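Local coordinates for peptidoglycan-recognition protein LC (PDB 2F2L) that senses bacterial peptidoglycan through its extracellular domain and activates the imd/Relish pathway of the Drosophila humoral immune response, at residues A86-I91 against S142-S147; Q96-A101 against G130-S135; Y65-G70 against R120-R125. All coordinates share one frame; numbering follows the deposited sequence.

Contact 1: A86-I91 against S142-S147; sequences AHMNNI and SKLMPS
Met88 bends its chain toward the end of helix 141-144 and sets its methyl group against both Leu144 and Met145. Bends of the same sense at chi2 (-55°) and chi3 (-76°) fold CE of Met88 round until it lies 3.8 Å from CB of Leu144, the two side chains crossing at about a right angle. The same methyl carbon meets sulfur as well, with Met88 CE 3.8 Å from Met145 SD. The backbone of Met88 takes part too, its O standing 3.7 Å from Met145 CE. Two residues on, Asn90 offers its aliphatic root, and Asn90 CB lies 3.5 Å from Met145 CE. Asn90 ND2 also lies against Met145 CE (3.8 Å), while OD1 accepts from the backbone N of Tyr93, making Asn90 the N-cap of helix 91-94. Met145 reaches this corner because its chain is extended beyond CG, whereas that of Met88 is folded. Tyr93 touches Met88, Leu144 and Met145, and Ile28 of strand 24-31 touches Met88 and Leu144. Thioether, methyl and methylene groups carry the contact, so the loop leading into helix 91-94 and the exit of helix 141-144 are joined by dispersion and shape, with OD1 of Asn90 committed to its own helix.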
ATOM      1  N   ALA A  86       6.766   1.476  16.169  1.00 19.87           N
ATOM      2  CA  ALA A  86       7.373   2.796  16.301  1.00 19.71           C
ATOM      3  C   ALA A  86       6.317   3.823  16.735  1.00 19.80           C
ATOM      4  O   ALA A  86       6.399   5.012  16.434  1.00 19.88           O
ATOM      5  CB  ALA A  86       8.011   3.190  14.990  1.00 20.35           C
ATOM      6  N   HIS A  87       5.351   3.338  17.495  1.00 19.59           N
ATOM      7  CA  HIS A  87       4.164   4.097  17.843  1.00 19.56           C
ATOM      8  C   HIS A  87       4.416   5.199  18.882  1.00 19.29           C
ATOM      9  O   HIS A  87       3.876   6.281  18.745  1.00 20.47           O
ATOM     10  CB  HIS A  87       3.035   3.145  18.278  1.00 19.61           C
ATOM     11  CG  HIS A  87       3.467   2.090  19.244  1.00 20.26           C
ATOM     12  ND1 HIS A  87       4.153   0.957  18.854  1.00 20.40           N
ATOM     13  CD2 HIS A  87       3.330   2.006  20.589  1.00 20.39           C
ATOM     14  CE1 HIS A  87       4.407   0.215  19.920  1.00 21.27           C
ATOM     15  NE2 HIS A  87       3.919   0.829  20.985  1.00 19.76           N
ATOM     16  N   MET A  88       5.230   4.949  19.901  1.00 19.47           N
ATOM     17  CA  MET A  88       5.508   5.980  20.924  1.00 19.27           C
ATOM     18  C   MET A  88       6.716   6.890  20.624  1.00 19.49           C
ATOM     19  O   MET A  88       6.926   7.899  21.324  1.00 19.21           O
ATOM     20  CB  MET A  88       5.718   5.326  22.293  1.00 19.40           C
ATOM     21  CG  MET A  88       4.577   4.434  22.741  1.00 17.92           C
ATOM     22  SD  MET A  88       2.972   5.256  22.753  1.00 17.57           S
ATOM     23  CE  MET A  88       3.196   6.212  24.251  1.00 19.24           C
ATOM     24  N   ASN A  89       7.502   6.555  19.600  1.00 19.33           N
ATOM     25  CA  ASN A  89       8.749   7.281  19.312  1.00 19.49           C
ATOM     26  C   ASN A  89       9.626   7.312  20.560  1.00 19.07           C
ATOM     27  O   ASN A  89      10.249   8.328  20.887  1.00 18.33           O
ATOM     28  CB  ASN A  89       8.453   8.708  18.838  1.00 19.61           C
ATOM     29  CG  ASN A  89       7.484   8.742  17.677  1.00 21.58           C
ATOM     30  OD1 ASN A  89       7.787   8.252  16.591  1.00 22.80           O
ATOM     31  ND2 ASN A  89       6.310   9.337  17.895  1.00 24.72           N
ATOM     32  N   ASN A  90       9.640   6.184  21.258  1.00 18.94           N
ATOM     33  CA  ASN A  90      10.354   6.038  22.504  1.00 19.12           C
ATOM     34  C   ASN A  90      10.721   4.575  22.637  1.00 19.38           C
ATOM     35  O   ASN A  90       9.836   3.718  22.713  1.00 19.36           O
ATOM     36  CB  ASN A  90       9.451   6.485  23.647  1.00 19.71           C
ATOM     37  CG  ASN A  90      10.084   6.310  24.992  1.00 19.64           C
ATOM     38  OD1 ASN A  90      10.358   5.200  25.417  1.00 23.02           O
ATOM     39  ND2 ASN A  90      10.295   7.400  25.681  1.00 20.57           N
ATOM     40  N   ILE A  91      12.024   4.294  22.644  1.00 19.19           N
ATOM     41  CA  ILE A  91      12.521   2.911  22.562  1.00 19.43           C
ATOM     42  C   ILE A  91      12.121   2.069  23.787  1.00 18.89           C
ATOM     43  O   ILE A  91      11.920   0.866  23.673  1.00 18.43           O
ATOM     44  CB  ILE A  91      14.071   2.873  22.330  1.00 19.87           C
ATOM     45  CG1 ILE A  91      14.558   1.451  21.987  1.00 21.50           C
ATOM     46  CG2 ILE A  91      14.844   3.434  23.556  1.00 19.13           C
ATOM     47  CD1 ILE A  91      13.917   0.846  20.764  1.00 22.21           C
ATOM     48  N   SER A 142      -2.114   8.130  25.282  1.00 15.97           N
ATOM     49  CA  SER A 142      -2.179   9.459  25.869  1.00 16.50           C
ATOM     50  C   SER A 142      -1.927   9.469  27.379  1.00 16.78           C
ATOM     51  O   SER A 142      -1.459  10.464  27.917  1.00 16.59           O
ATOM     52  CB  SER A 142      -3.535  10.110  25.589  1.00 16.71           C
ATOM     53  OG  SER A 142      -4.579   9.349  26.150  1.00 17.04           O
ATOM     54  N   LYS A 143      -2.266   8.378  28.055  1.00 17.21           N
ATOM     55  CA  LYS A 143      -1.974   8.238  29.484  1.00 17.58           C
ATOM     56  C   LYS A 143      -0.460   8.150  29.681  1.00 17.84           C
ATOM     57  O   LYS A 143       0.087   8.734  30.606  1.00 17.43           O
ATOM     58  CB  LYS A 143      -2.684   7.003  30.061  1.00 17.47           C
ATOM     59  CG  LYS A 143      -2.226   6.595  31.466  1.00 18.09           C
ATOM     60  CD  LYS A 143      -3.310   5.834  32.249  1.00 17.87           C
ATOM     61  CE  LYS A 143      -2.795   5.394  33.628  1.00 18.77           C
ATOM     62  NZ  LYS A 143      -3.845   5.429  34.711  1.00 18.40           N
ATOM     63  N   LEU A 144       0.213   7.441  28.780  1.00 18.10           N
ATOM     64  CA  LEU A 144       1.661   7.250  28.855  1.00 18.76           C
ATOM     65  C   LEU A 144       2.429   8.541  28.562  1.00 19.35           C
ATOM     66  O   LEU A 144       3.459   8.816  29.181  1.00 19.76           O
ATOM     67  CB  LEU A 144       2.096   6.145  27.874  1.00 18.83           C
ATOM     68  CG  LEU A 144       1.595   4.734  28.177  1.00 18.98           C
ATOM     69  CD1 LEU A 144       2.003   3.764  27.056  1.00 18.89           C
ATOM     70  CD2 LEU A 144       2.114   4.244  29.523  1.00 19.80           C
ATOM     71  N   MET A 145       1.922   9.323  27.611  1.00 19.89           N
ATOM     72  CA  MET A 145       2.538  10.589  27.213  1.00 19.99           C
ATOM     73  C   MET A 145       1.434  11.624  27.082  1.00 19.86           C
ATOM     74  O   MET A 145       0.943  11.878  25.980  1.00 19.73           O
ATOM     75  CB  MET A 145       3.299  10.424  25.887  1.00 20.06           C
ATOM     76  CG  MET A 145       4.503   9.500  25.994  1.00 20.56           C
ATOM     77  SD  MET A 145       5.449   9.287  24.457  1.00 21.04           S
ATOM     78  CE  MET A 145       6.653   8.106  24.988  1.00 20.32           C
ATOM     79  N   PRO A 146       1.016  12.208  28.220  1.00 19.83           N
ATOM     80  CA  PRO A 146      -0.064  13.203  28.267  1.00 19.89           C
ATOM     81  C   PRO A 146       0.144  14.439  27.400  1.00 19.76           C
ATOM     82  O   PRO A 146      -0.836  15.058  26.984  1.00 20.26           O
ATOM     83  CB  PRO A 146      -0.101  13.603  29.743  1.00 19.81           C
ATOM     84  CG  PRO A 146       0.492  12.442  30.460  1.00 19.77           C
ATOM     85  CD  PRO A 146       1.554  11.937  29.564  1.00 19.70           C
ATOM     86  N   SER A 147       1.394  14.792  27.120  1.00 19.73           N
ATOM     87  CA  SER A 147       1.686  16.022  26.387  1.00 20.03           C
ATOM     88  C   SER A 147       1.503  15.896  24.876  1.00 20.04           C
ATOM     89  O   SER A 147       1.493  16.910  24.183  1.00 20.32           O
ATOM     90  CB  SER A 147       3.115  16.479  26.661  1.00 19.97           C
ATOM     91  OG  SER A 147       4.030  15.625  25.998  1.00 20.99           O
TER

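Contact 2: Q96-A101 against G130-S135; sequences QSLSFA and GKIAPS
Leu98 and Ile132 meet through side chains whose first torsions are alike: CG of Leu98 and CG1 of Ile132 stand anti to the carbonyl carbon, with chi1 -74° for Leu98 and -60° for Ile132. A second torsion of 175° then stretches Ile132 out to CD1, so that the CG1-CD1 arm, and not the CG2 methyl, is what it presents to the strand. Leu98 answers with one branch of its fork. Its CD1 lies 3.8 Å from Ile132 CG1 and 4.1 Å from Ile132 CD1, a single methyl set against the isoleucine arm, the two side chains crossing at a slant. The same methyl comes within 4.3 Å of a backbone oxygen, the distance from Leu98 CD1 to Lys131 O, which is a loose approach. Lys131 starts out toward the strand, but its chain turns off and carries NZ to a hydrogen bond with OD1 of Asn82, keeping the ammonium group apart from the apolar pair.

The contact lies beside the central sheet. Strand 98-102 is hydrogen-bonded there to strand 24-31, whose Val24 touches Leu98, while Ile132 also packs on Val127 of helix 113-128. That helix ends at Gly130 in a Schellman motif, its positive phi turning the chain into the short strand 132-133. As a worked case of packing after a helix, the contact has the CG1-CD1 arm of the first strand residue past the turn reaching strand 98-102. With 108 Å² buried in all, what joins the two segments is a modest methyl-to-methylene contact, nonpolar and without directional bonds.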
ATOM      1  N   GLN A  96       8.827  -2.718  24.374  1.00 19.90           N
ATOM      2  CA  GLN A  96       8.154  -3.483  25.430  1.00 19.86           C
ATOM      3  C   GLN A  96       6.632  -3.473  25.304  1.00 19.41           C
ATOM      4  O   GLN A  96       5.918  -3.692  26.282  1.00 19.01           O
ATOM      5  CB  GLN A  96       8.580  -2.935  26.789  1.00 19.71           C
ATOM      6  CG  GLN A  96      10.063  -3.068  27.020  1.00 20.92           C
ATOM      7  CD  GLN A  96      10.490  -2.581  28.367  1.00 21.40           C
ATOM      8  OE1 GLN A  96      10.644  -3.379  29.292  1.00 25.93           O
ATOM      9  NE2 GLN A  96      10.704  -1.270  28.499  1.00 22.69           N
ATOM     10  N   SER A  97       6.132  -3.265  24.090  1.00 19.07           N
ATOM     11  CA  SER A  97       4.687  -3.194  23.868  1.00 19.07           C
ATOM     12  C   SER A  97       4.306  -3.644  22.469  1.00 19.46           C
ATOM     13  O   SER A  97       5.161  -3.830  21.608  1.00 19.34           O
ATOM     14  CB  SER A  97       4.167  -1.767  24.103  1.00 19.47           C
ATOM     15  OG  SER A  97       4.768  -0.818  23.218  1.00 19.69           O
ATOM     16  N   LEU A  98       3.008  -3.855  22.287  1.00 19.25           N
ATOM     17  CA  LEU A  98       2.389  -3.958  20.983  1.00 18.98           C
ATOM     18  C   LEU A  98       1.427  -2.794  20.883  1.00 18.88           C
ATOM     19  O   LEU A  98       0.870  -2.344  21.902  1.00 18.52           O
ATOM     20  CB  LEU A  98       1.607  -5.260  20.853  1.00 18.96           C
ATOM     21  CG  LEU A  98       2.403  -6.552  20.694  1.00 20.27           C
ATOM     22  CD1 LEU A  98       1.482  -7.723  20.956  1.00 20.27           C
ATOM     23  CD2 LEU A  98       3.067  -6.680  19.297  1.00 21.23           C
ATOM     24  N   SER A  99       1.243  -2.298  19.663  1.00 18.75           N
ATOM     25  CA  SER A  99       0.326  -1.199  19.398  1.00 18.59           C
ATOM     26  C   SER A  99      -0.861  -1.633  18.535  1.00 18.43           C
ATOM     27  O   SER A  99      -0.694  -2.359  17.546  1.00 18.15           O
ATOM     28  CB  SER A  99       1.042  -0.033  18.726  1.00 18.76           C
ATOM     29  OG  SER A  99       1.698  -0.411  17.526  1.00 18.23           O
ATOM     30  N   PHE A 100      -2.056  -1.214  18.957  1.00 18.44           N
ATOM     31  CA  PHE A 100      -3.285  -1.362  18.182  1.00 18.90           C
ATOM     32  C   PHE A 100      -3.701   0.050  17.816  1.00 19.10           C
ATOM     33  O   PHE A 100      -4.043   0.836  18.693  1.00 18.89           O
ATOM     34  CB  PHE A 100      -4.449  -1.987  18.977  1.00 18.99           C
ATOM     35  CG  PHE A 100      -4.241  -3.414  19.421  1.00 19.06           C
ATOM     36  CD1 PHE A 100      -3.135  -4.160  19.054  1.00 19.72           C
ATOM     37  CD2 PHE A 100      -5.201  -4.017  20.225  1.00 19.40           C
ATOM     38  CE1 PHE A 100      -2.992  -5.478  19.476  1.00 19.28           C
ATOM     39  CE2 PHE A 100      -5.052  -5.320  20.655  1.00 18.74           C
ATOM     40  CZ  PHE A 100      -3.955  -6.050  20.286  1.00 18.56           C
ATOM     41  N   ALA A 101      -3.672   0.369  16.526  1.00 19.70           N
ATOM     42  CA  ALA A 101      -4.116   1.678  16.056  1.00 19.64           C
ATOM     43  C   ALA A 101      -5.560   1.563  15.561  1.00 19.65           C
ATOM     44  O   ALA A 101      -5.908   0.629  14.837  1.00 19.95           O
ATOM     45  CB  ALA A 101      -3.233   2.172  14.954  1.00 19.96           C
ATOM     46  N   GLY A 130       1.232 -16.699  22.751  1.00 18.71           N
ATOM     47  CA  GLY A 130       2.459 -16.382  23.507  1.00 18.63           C
ATOM     48  C   GLY A 130       3.062 -14.997  23.219  1.00 18.93           C
ATOM     49  O   GLY A 130       4.210 -14.723  23.582  1.00 18.97           O
ATOM     50  N   LYS A 131       2.284 -14.117  22.600  1.00 18.52           N
ATOM     51  CA  LYS A 131       2.745 -12.766  22.239  1.00 18.85           C
ATOM     52  C   LYS A 131       2.450 -11.748  23.337  1.00 19.15           C
ATOM     53  O   LYS A 131       3.175 -10.751  23.502  1.00 19.11           O
ATOM     54  CB  LYS A 131       2.067 -12.294  20.939  1.00 18.44           C
ATOM     55  CG  LYS A 131       2.065 -13.320  19.804  1.00 18.09           C
ATOM     56  CD  LYS A 131       3.469 -13.805  19.429  1.00 18.02           C
ATOM     57  CE  LYS A 131       3.452 -14.661  18.139  1.00 17.62           C
ATOM     58  NZ  LYS A 131       4.795 -15.220  17.832  1.00 17.07           N
ATOM     59  N   ILE A 132       1.353 -11.981  24.062  1.00 19.18           N
ATOM     60  CA  ILE A 132       0.907 -11.071  25.131  1.00 19.01           C
ATOM     61  C   ILE A 132       0.889 -11.852  26.440  1.00 18.95           C
ATOM     62  O   ILE A 132       0.361 -12.960  26.476  1.00 19.10           O
ATOM     63  CB  ILE A 132      -0.491 -10.498  24.811  1.00 18.78           C
ATOM     64  CG1 ILE A 132      -0.441  -9.714  23.499  1.00 18.43           C
ATOM     65  CG2 ILE A 132      -0.977  -9.603  25.939  1.00 19.09           C
ATOM     66  CD1 ILE A 132      -1.789  -9.199  23.034  1.00 18.73           C
ATOM     67  N   ALA A 133       1.470 -11.299  27.508  1.00 19.19           N
ATOM     68  CA  ALA A 133       1.486 -11.989  28.807  1.00 19.28           C
ATOM     69  C   ALA A 133       0.045 -12.074  29.345  1.00 19.42           C
ATOM     70  O   ALA A 133      -0.709 -11.110  29.182  1.00 19.41           O
ATOM     71  CB  ALA A 133       2.380 -11.257  29.795  1.00 19.53           C
ATOM     72  N   PRO A 134      -0.353 -13.224  29.945  1.00 19.40           N
ATOM     73  CA  PRO A 134      -1.708 -13.309  30.515  1.00 19.59           C
ATOM     74  C   PRO A 134      -2.080 -12.125  31.420  1.00 19.60           C
ATOM     75  O   PRO A 134      -3.233 -11.731  31.458  1.00 20.11           O
ATOM     76  CB  PRO A 134      -1.692 -14.624  31.315  1.00 19.90           C
ATOM     77  CG  PRO A 134      -0.605 -15.440  30.729  1.00 19.94           C
ATOM     78  CD  PRO A 134       0.389 -14.492  30.086  1.00 19.38           C
ATOM     79  N   SER A 135      -1.114 -11.543  32.117  1.00 19.43           N
ATOM     80  CA  SER A 135      -1.394 -10.434  33.023  1.00 19.77           C
ATOM     81  C   SER A 135      -1.097  -9.084  32.394  1.00 19.57           C
ATOM     82  O   SER A 135      -0.646  -8.176  33.073  1.00 19.71           O
ATOM     83  CB  SER A 135      -0.546 -10.586  34.286  1.00 19.83           C
ATOM     84  OG  SER A 135       0.816 -10.386  33.952  1.00 21.52           O
TER

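Contact 3: Y65-G70 against R120-R125; sequences YNFLIG and RLLLER
Leu122 drives one methyl, CD2, against both Phe67 and Ile69, two residues whose side chains leave strand 67-69 on the same side. The tight part lies at Ile69, where Ile69 CD1 and Leu122 CD2 are 3.6 Å apart and the two side chains run past each other in opposite directions. The chi1 of Leu122, -173°, holds CG opposite the backbone N and sends the fork out from the helix toward the strand. Contact with the aromatic residue is looser: Phe67 CB is 4.0 Å from the same methyl, which meets the ring obliquely. Phe67 has its own aromatic neighbour in Trp81, their planes inclined by about 55°, and Phe100 of the adjoining strand also packs on Leu122. The outer side of the helix differs altogether, for Arg120, Leu121, Glu124 and Arg125 are exposed; Arg120 touches a bound sugar derivative and Glu124 forms a long, weak ion pair with Lys128. This stretch of helix 113-128 thus has a buried side laid over one face of the central mixed sheet and a largely charged, exposed outer side. The backbones remain well separated, with CA of Phe67 9.3 Å from CA of Leu122, and the interval is bridged by hydrocarbon alone, a hydrophobic helix-on-sheet contact.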
ATOM      1  N   TYR A  65       2.618   0.729  13.334  1.00 19.28           N
ATOM      2  CA  TYR A  65       1.827  -0.056  14.280  1.00 19.35           C
ATOM      3  C   TYR A  65       1.892  -1.562  14.052  1.00 19.64           C
ATOM      4  O   TYR A  65       2.095  -2.035  12.947  1.00 18.57           O
ATOM      5  CB  TYR A  65       0.360   0.383  14.239  1.00 19.91           C
ATOM      6  CG  TYR A  65       0.165   1.872  14.183  1.00 19.35           C
ATOM      7  CD1 TYR A  65       0.376   2.670  15.295  1.00 19.64           C
ATOM      8  CD2 TYR A  65      -0.220   2.479  13.003  1.00 19.69           C
ATOM      9  CE1 TYR A  65       0.218   4.057  15.218  1.00 18.64           C
ATOM     10  CE2 TYR A  65      -0.382   3.825  12.915  1.00 19.59           C
ATOM     11  CZ  TYR A  65      -0.161   4.618  14.009  1.00 19.43           C
ATOM     12  OH  TYR A  65      -0.363   5.965  13.852  1.00 19.33           O
ATOM     13  N   ASN A  66       1.688  -2.318  15.127  1.00 19.79           N
ATOM     14  CA  ASN A  66       1.628  -3.768  15.007  1.00 19.67           C
ATOM     15  C   ASN A  66       0.367  -4.246  14.284  1.00 19.49           C
ATOM     16  O   ASN A  66       0.445  -5.088  13.395  1.00 19.12           O
ATOM     17  CB  ASN A  66       1.786  -4.417  16.372  1.00 19.49           C
ATOM     18  CG  ASN A  66       3.141  -4.123  16.978  1.00 19.19           C
ATOM     19  OD1 ASN A  66       3.255  -3.231  17.811  1.00 19.52           O
ATOM     20  ND2 ASN A  66       4.182  -4.854  16.541  1.00 17.87           N
ATOM     21  N   PHE A  67      -0.772  -3.683  14.659  1.00 19.36           N
ATOM     22  CA  PHE A  67      -2.067  -4.006  14.037  1.00 19.18           C
ATOM     23  C   PHE A  67      -2.864  -2.744  13.973  1.00 19.08           C
ATOM     24  O   PHE A  67      -2.658  -1.865  14.795  1.00 19.97           O
ATOM     25  CB  PHE A  67      -2.828  -5.058  14.860  1.00 18.75           C
ATOM     26  CG  PHE A  67      -2.140  -6.383  14.899  1.00 18.19           C
ATOM     27  CD1 PHE A  67      -2.278  -7.272  13.854  1.00 18.75           C
ATOM     28  CD2 PHE A  67      -1.307  -6.716  15.953  1.00 18.92           C
ATOM     29  CE1 PHE A  67      -1.618  -8.494  13.873  1.00 18.81           C
ATOM     30  CE2 PHE A  67      -0.641  -7.927  15.976  1.00 18.04           C
ATOM     31  CZ  PHE A  67      -0.798  -8.813  14.941  1.00 18.58           C
ATOM     32  N   LEU A  68      -3.747  -2.654  12.982  1.00 19.14           N
ATOM     33  CA  LEU A  68      -4.687  -1.555  12.849  1.00 19.30           C
ATOM     34  C   LEU A  68      -6.114  -2.126  12.797  1.00 19.51           C
ATOM     35  O   LEU A  68      -6.355  -3.133  12.144  1.00 20.08           O
ATOM     36  CB  LEU A  68      -4.403  -0.730  11.590  1.00 19.25           C
ATOM     37  CG  LEU A  68      -2.995  -0.090  11.526  1.00 19.55           C
ATOM     38  CD1 LEU A  68      -2.045  -0.967  10.733  1.00 19.60           C
ATOM     39  CD2 LEU A  68      -3.047   1.305  10.908  1.00 19.73           C
ATOM     40  N   ILE A  69      -7.048  -1.474  13.477  1.00 19.32           N
ATOM     41  CA  ILE A  69      -8.428  -1.959  13.568  1.00 19.49           C
ATOM     42  C   ILE A  69      -9.365  -0.988  12.876  1.00 19.10           C
ATOM     43  O   ILE A  69      -9.478   0.176  13.257  1.00 19.28           O
ATOM     44  CB  ILE A  69      -8.868  -2.133  15.024  1.00 19.82           C
ATOM     45  CG1 ILE A  69      -7.730  -2.759  15.862  1.00 20.49           C
ATOM     46  CG2 ILE A  69     -10.202  -2.914  15.093  1.00 19.18           C
ATOM     47  CD1 ILE A  69      -7.944  -4.142  16.331  1.00 22.15           C
ATOM     48  N   GLY A  70     -10.036  -1.478  11.848  1.00 19.19           N
ATOM     49  CA  GLY A  70     -10.922  -0.648  11.039  1.00 19.68           C
ATOM     50  C   GLY A  70     -12.367  -0.687  11.514  1.00 19.49           C
ATOM     51  O   GLY A  70     -12.795  -1.643  12.167  1.00 19.77           O
ATOM     52  N   ARG A 120     -11.234  -7.412  21.601  1.00 19.05           N
ATOM     53  CA  ARG A 120     -11.278  -8.514  22.566  1.00 18.92           C
ATOM     54  C   ARG A 120     -10.706  -9.806  21.965  1.00 18.50           C
ATOM     55  O   ARG A 120      -9.881 -10.481  22.590  1.00 17.98           O
ATOM     56  CB  ARG A 120     -12.715  -8.776  23.025  1.00 19.08           C
ATOM     57  CG  ARG A 120     -13.375  -7.637  23.795  1.00 19.90           C
ATOM     58  CD  ARG A 120     -14.791  -8.032  24.197  1.00 20.66           C
ATOM     59  NE  ARG A 120     -15.346  -7.152  25.223  1.00 22.23           N
ATOM     60  CZ  ARG A 120     -16.290  -6.225  25.028  1.00 24.48           C
ATOM     61  NH1 ARG A 120     -16.827  -6.009  23.821  1.00 24.94           N
ATOM     62  NH2 ARG A 120     -16.716  -5.505  26.069  1.00 24.51           N
ATOM     63  N   LEU A 121     -11.161 -10.154  20.762  1.00 18.24           N
ATOM     64  CA  LEU A 121     -10.665 -11.353  20.076  1.00 18.41           C
ATOM     65  C   LEU A 121      -9.167 -11.219  19.772  1.00 18.01           C
ATOM     66  O   LEU A 121      -8.428 -12.191  19.904  1.00 17.61           O
ATOM     67  CB  LEU A 121     -11.429 -11.646  18.772  1.00 18.56           C
ATOM     68  CG  LEU A 121     -12.865 -12.225  18.755  1.00 20.20           C
ATOM     69  CD1 LEU A 121     -13.192 -13.122  19.967  1.00 20.43           C
ATOM     70  CD2 LEU A 121     -13.900 -11.138  18.639  1.00 21.51           C
ATOM     71  N   LEU A 122      -8.732 -10.017  19.387  1.00 18.04           N
ATOM     72  CA  LEU A 122      -7.320  -9.778  19.036  1.00 18.25           C
ATOM     73  C   LEU A 122      -6.402  -9.948  20.252  1.00 18.01           C
ATOM     74  O   LEU A 122      -5.370 -10.610  20.156  1.00 18.21           O
ATOM     75  CB  LEU A 122      -7.109  -8.388  18.392  1.00 18.05           C
ATOM     76  CG  LEU A 122      -5.694  -8.130  17.855  1.00 17.98           C
ATOM     77  CD1 LEU A 122      -5.309  -9.164  16.785  1.00 18.11           C
ATOM     78  CD2 LEU A 122      -5.566  -6.720  17.296  1.00 18.46           C
ATOM     79  N   LEU A 123      -6.790  -9.363  21.381  1.00 18.17           N
ATOM     80  CA  LEU A 123      -6.074  -9.550  22.649  1.00 18.53           C
ATOM     81  C   LEU A 123      -6.025 -11.024  23.103  1.00 19.05           C
ATOM     82  O   LEU A 123      -4.970 -11.517  23.543  1.00 19.27           O
ATOM     83  CB  LEU A 123      -6.709  -8.699  23.746  1.00 18.44           C
ATOM     84  CG  LEU A 123      -6.609  -7.175  23.620  1.00 18.70           C
ATOM     85  CD1 LEU A 123      -7.584  -6.526  24.576  1.00 18.32           C
ATOM     86  CD2 LEU A 123      -5.201  -6.675  23.881  1.00 19.18           C
ATOM     87  N   GLU A 124      -7.163 -11.715  23.008  1.00 19.03           N
ATOM     88  CA  GLU A 124      -7.216 -13.136  23.319  1.00 19.03           C
ATOM     89  C   GLU A 124      -6.295 -13.981  22.424  1.00 19.06           C
ATOM     90  O   GLU A 124      -5.593 -14.876  22.930  1.00 19.50           O
ATOM     91  CB  GLU A 124      -8.657 -13.671  23.245  1.00 19.25           C
ATOM     92  CG  GLU A 124      -8.748 -15.206  23.371  1.00 19.94           C
ATOM     93  CD  GLU A 124     -10.168 -15.763  23.233  1.00 20.52           C
ATOM     94  OE1 GLU A 124     -10.992 -15.156  22.502  1.00 23.13           O
ATOM     95  OE2 GLU A 124     -10.447 -16.822  23.844  1.00 20.59           O
ATOM     96  N   ARG A 125      -6.314 -13.719  21.118  0.50 18.98           N
ATOM     97  CA  ARG A 125      -5.449 -14.436  20.177  0.50 18.60           C
ATOM     98  C   ARG A 125      -3.971 -14.247  20.553  0.50 18.29           C
ATOM     99  O   ARG A 125      -3.196 -15.197  20.536  0.50 17.99           O
ATOM    100  CB  ARG A 125      -5.716 -13.969  18.737  0.50 18.95           C
ATOM    101  CG  ARG A 125      -5.122 -14.858  17.633  0.50 19.50           C
ATOM    102  CD  ARG A 125      -5.639 -16.297  17.676  0.50 20.74           C
ATOM    103  NE  ARG A 125      -7.101 -16.380  17.735  0.50 21.57           N
ATOM    104  CZ  ARG A 125      -7.914 -16.425  16.678  0.50 22.30           C
ATOM    105  NH1 ARG A 125      -7.433 -16.386  15.439  0.50 22.86           N
ATOM    106  NH2 ARG A 125      -9.229 -16.506  16.860  0.50 22.37           N
TER

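In the fold
From the N terminus, the chain passes strand 24-31 and helix 40-57 before reaching 65-70, the first segment of contact 3. The loop that contact 3 closes at 120-125 crosses both others. Contact 1 opens at 86-91 and closes at 142-147, and contact 2 (96-101 with 130-135) is nested inside it. Strands 67-69 and 98-102 are neighbours in the sheet, with a probable hydrogen bond from Ile69 N to Ala101 O, so contacts 2 and 3 share one framework, and helix 113-128 carries 120-125 and leads on to 130-135. His87 links contact 1 to contact 2 through Ser97. Together the three tie helix, sheet and peripheral loops into one amidase-like PGRP domain.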